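Cobalamin biosynthesis protein CobN (Mycobacterium tuberculosis, PDB 7C6O) probably serves as the large, catalytic subunit of the cobaltochelatase that inserts cobalt into the corrin ring during cobalamin biosynthesis. Local coordinates at residues 994-999 with 1031-1036. Residues are numbered along the deposited sequence; the frame is centred on the assembly and turned at random.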
loop_
_atom_site.group_PDB
_atom_site.type_symbol
_atom_site.label_atom_id
_atom_site.label_comp_id
_atom_site.label_asym_id
_atom_site.label_seq_id
_atom_site.Cartn_x
_atom_site.Cartn_y
_atom_site.Cartn_z
ATOM N N ARG A 994 -14.960 -17.567 -5.008
ATOM C CA ARG A 994 -15.242 -16.313 -5.706
ATOM C C ARG A 994 -14.065 -15.349 -5.770
ATOM O O ARG A 994 -14.102 -14.428 -6.595
ATOM C CB ARG A 994 -16.426 -15.586 -5.051
ATOM C CG ARG A 994 -17.765 -16.288 -5.192
ATOM C CD ARG A 994 -18.204 -16.363 -6.644
ATOM N NE ARG A 994 -19.559 -16.895 -6.775
ATOM C CZ ARG A 994 -19.854 -18.191 -6.806
ATOM N NH1 ARG A 994 -18.888 -19.098 -6.712
ATOM N NH2 ARG A 994 -21.116 -18.584 -6.928
ATOM N N ILE A 995 -13.035 -15.506 -4.944
ATOM C CA ILE A 995 -11.950 -14.538 -4.837
ATOM C C ILE A 995 -10.729 -15.088 -5.564
ATOM O O ILE A 995 -10.230 -16.170 -5.230
ATOM C CB ILE A 995 -11.622 -14.228 -3.370
ATOM C CG1 ILE A 995 -12.897 -13.871 -2.603
ATOM C CG2 ILE A 995 -10.606 -13.093 -3.281
ATOM C CD1 ILE A 995 -12.690 -13.742 -1.115
ATOM N N PHE A 996 -10.235 -14.338 -6.543
ATOM C CA PHE A 996 -9.066 -14.734 -7.312
ATOM C C PHE A 996 -8.025 -13.623 -7.258
ATOM O O PHE A 996 -8.357 -12.456 -7.040
ATOM C CB PHE A 996 -9.449 -15.061 -8.762
ATOM C CG PHE A 996 -10.482 -16.148 -8.873
ATOM C CD1 PHE A 996 -10.100 -17.475 -8.991
ATOM C CD2 PHE A 996 -11.834 -15.846 -8.826
ATOM C CE1 PHE A 996 -11.050 -18.482 -9.077
ATOM C CE2 PHE A 996 -12.789 -16.846 -8.910
ATOM C CZ PHE A 996 -12.396 -18.164 -9.038
ATOM N N GLY A 997 -6.762 -13.998 -7.430
ATOM C CA GLY A 997 -5.697 -13.022 -7.352
ATOM C C GLY A 997 -4.413 -13.527 -7.973
ATOM O O GLY A 997 -4.375 -14.592 -8.590
ATOM N N SER A 998 -3.357 -12.731 -7.800
ATOM C CA SER A 998 -2.038 -13.094 -8.300
ATOM C C SER A 998 -1.584 -14.425 -7.711
ATOM O O SER A 998 -1.995 -14.817 -6.616
ATOM C CB SER A 998 -1.018 -12.004 -7.953
ATOM O OG SER A 998 -1.229 -10.830 -8.720
ATOM N N LYS A 999 -0.729 -15.121 -8.456
ATOM C CA LYS A 999 -0.124 -16.344 -7.948
ATOM C C LYS A 999 0.576 -16.056 -6.622
ATOM O O LYS A 999 1.218 -15.005 -6.477
ATOM C CB LYS A 999 0.875 -16.907 -8.964
ATOM C CG LYS A 999 1.536 -18.215 -8.548
ATOM C CD LYS A 999 2.402 -18.788 -9.661
ATOM C CE LYS A 999 2.989 -20.136 -9.259
ATOM N NZ LYS A 999 3.848 -20.731 -10.322
ATOM N N GLY A 1031 -5.245 -16.711 -12.097
ATOM C CA GLY A 1031 -6.120 -17.857 -11.937
ATOM C C GLY A 1031 -5.871 -18.634 -10.659
ATOM O O GLY A 1031 -5.694 -19.855 -10.691
ATOM N N PHE A 1032 -5.876 -17.937 -9.525
ATOM C CA PHE A 1032 -5.535 -18.520 -8.234
ATOM C C PHE A 1032 -6.552 -18.072 -7.197
ATOM O O PHE A 1032 -6.862 -16.881 -7.101
ATOM C CB PHE A 1032 -4.110 -18.121 -7.834
ATOM C CG PHE A 1032 -3.084 -18.514 -8.854
ATOM C CD1 PHE A 1032 -2.769 -17.664 -9.903
ATOM C CD2 PHE A 1032 -2.472 -19.757 -8.795
ATOM C CE1 PHE A 1032 -1.846 -18.038 -10.862
ATOM C CE2 PHE A 1032 -1.546 -20.136 -9.752
ATOM C CZ PHE A 1032 -1.234 -19.276 -10.784
ATOM N N ALA A 1033 -7.068 -19.024 -6.424
ATOM C CA ALA A 1033 -8.197 -18.793 -5.532
ATOM C C ALA A 1033 -7.725 -18.483 -4.119
ATOM O O ALA A 1033 -6.809 -19.129 -3.603
ATOM C CB ALA A 1033 -9.123 -20.009 -5.510
ATOM N N TYR A 1034 -8.369 -17.502 -3.488
ATOM C CA TYR A 1034 -8.031 -17.087 -2.135
ATOM C C TYR A 1034 -9.253 -17.191 -1.235
ATOM O O TYR A 1034 -10.394 -17.063 -1.688
ATOM C CB TYR A 1034 -7.465 -15.662 -2.118
ATOM C CG TYR A 1034 -6.061 -15.613 -2.671
ATOM C CD1 TYR A 1034 -4.964 -15.797 -1.842
ATOM C CD2 TYR A 1034 -5.833 -15.426 -4.031
ATOM C CE1 TYR A 1034 -3.677 -15.776 -2.343
ATOM C CE2 TYR A 1034 -4.546 -15.402 -4.544
ATOM C CZ TYR A 1034 -3.472 -15.577 -3.694
ATOM O OH TYR A 1034 -2.190 -15.557 -4.194
ATOM N N GLY A 1035 -8.997 -17.429 0.044
ATOM C CA GLY A 1035 -10.023 -17.704 1.025
ATOM C C GLY A 1035 -9.642 -18.880 1.894
ATOM O O GLY A 1035 -8.555 -19.446 1.784
ATOM N N ARG A 1036 -10.567 -19.250 2.777
ATOM C CA ARG A 1036 -10.314 -20.340 3.712
ATOM C C ARG A 1036 -10.093 -21.652 2.967
ATOM O O ARG A 1036 -10.909 -22.052 2.131
ATOM C CB ARG A 1036 -11.476 -20.482 4.695
ATOM C CG ARG A 1036 -11.668 -19.293 5.630
ATOM C CD ARG A 1036 -12.629 -19.647 6.763
ATOM N NE ARG A 1036 -13.130 -18.470 7.468
ATOM C CZ ARG A 1036 -12.575 -17.956 8.560
ATOM N NH1 ARG A 1036 -11.486 -18.510 9.076
ATOM N NH2 ARG A 1036 -13.105 -16.883 9.135
HETATM O O HOH W 1 -12.856 -17.478 -2.771
#
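Tyr1034 and Phe1032, the residues with most surface buried here, each meet the chain where it runs on past Gly997. The phenol OH of Tyr1034 donates to Ser998 O over 2.5 Å, nearly in line with the carbonyl (C=O...O angle 165°), and that oxygen lies in the ring plane, at its edge. With CG beside its own backbone N and anti to the carbonyl carbon, the ring passes CD2 3.8 Å from Gly997 N. Arg945 NH1 is also hydrogen-bonded to this hydroxyl, so two polar partners fix this buried group. Between the strands, Tyr1034 N gives a nearly straight bond to Ile995 O (2.9 Å), whereas Gly997 N reaches Phe1032 O at a more bent 146°. Phe996 and Ala1033 form the non-hydrogen-bonded antiparallel pair between them, with CA atoms 4.5 Å apart. The short strands, whose directions differ by 128°, lie near one end of a mixed sheet, where 995-997 separates 1032-1034 from 935-940. A water bridges Ile995 and Tyr1034 as well, accepting from Ile995 N and donating to Tyr1034 O (2.7 Å). Over one face of the Phe1032 ring, Lys999 CB makes a CH-pi contact 3.7 Å from the centroid; the extended lysine chain then carries NZ to a salt bridge with Asp525.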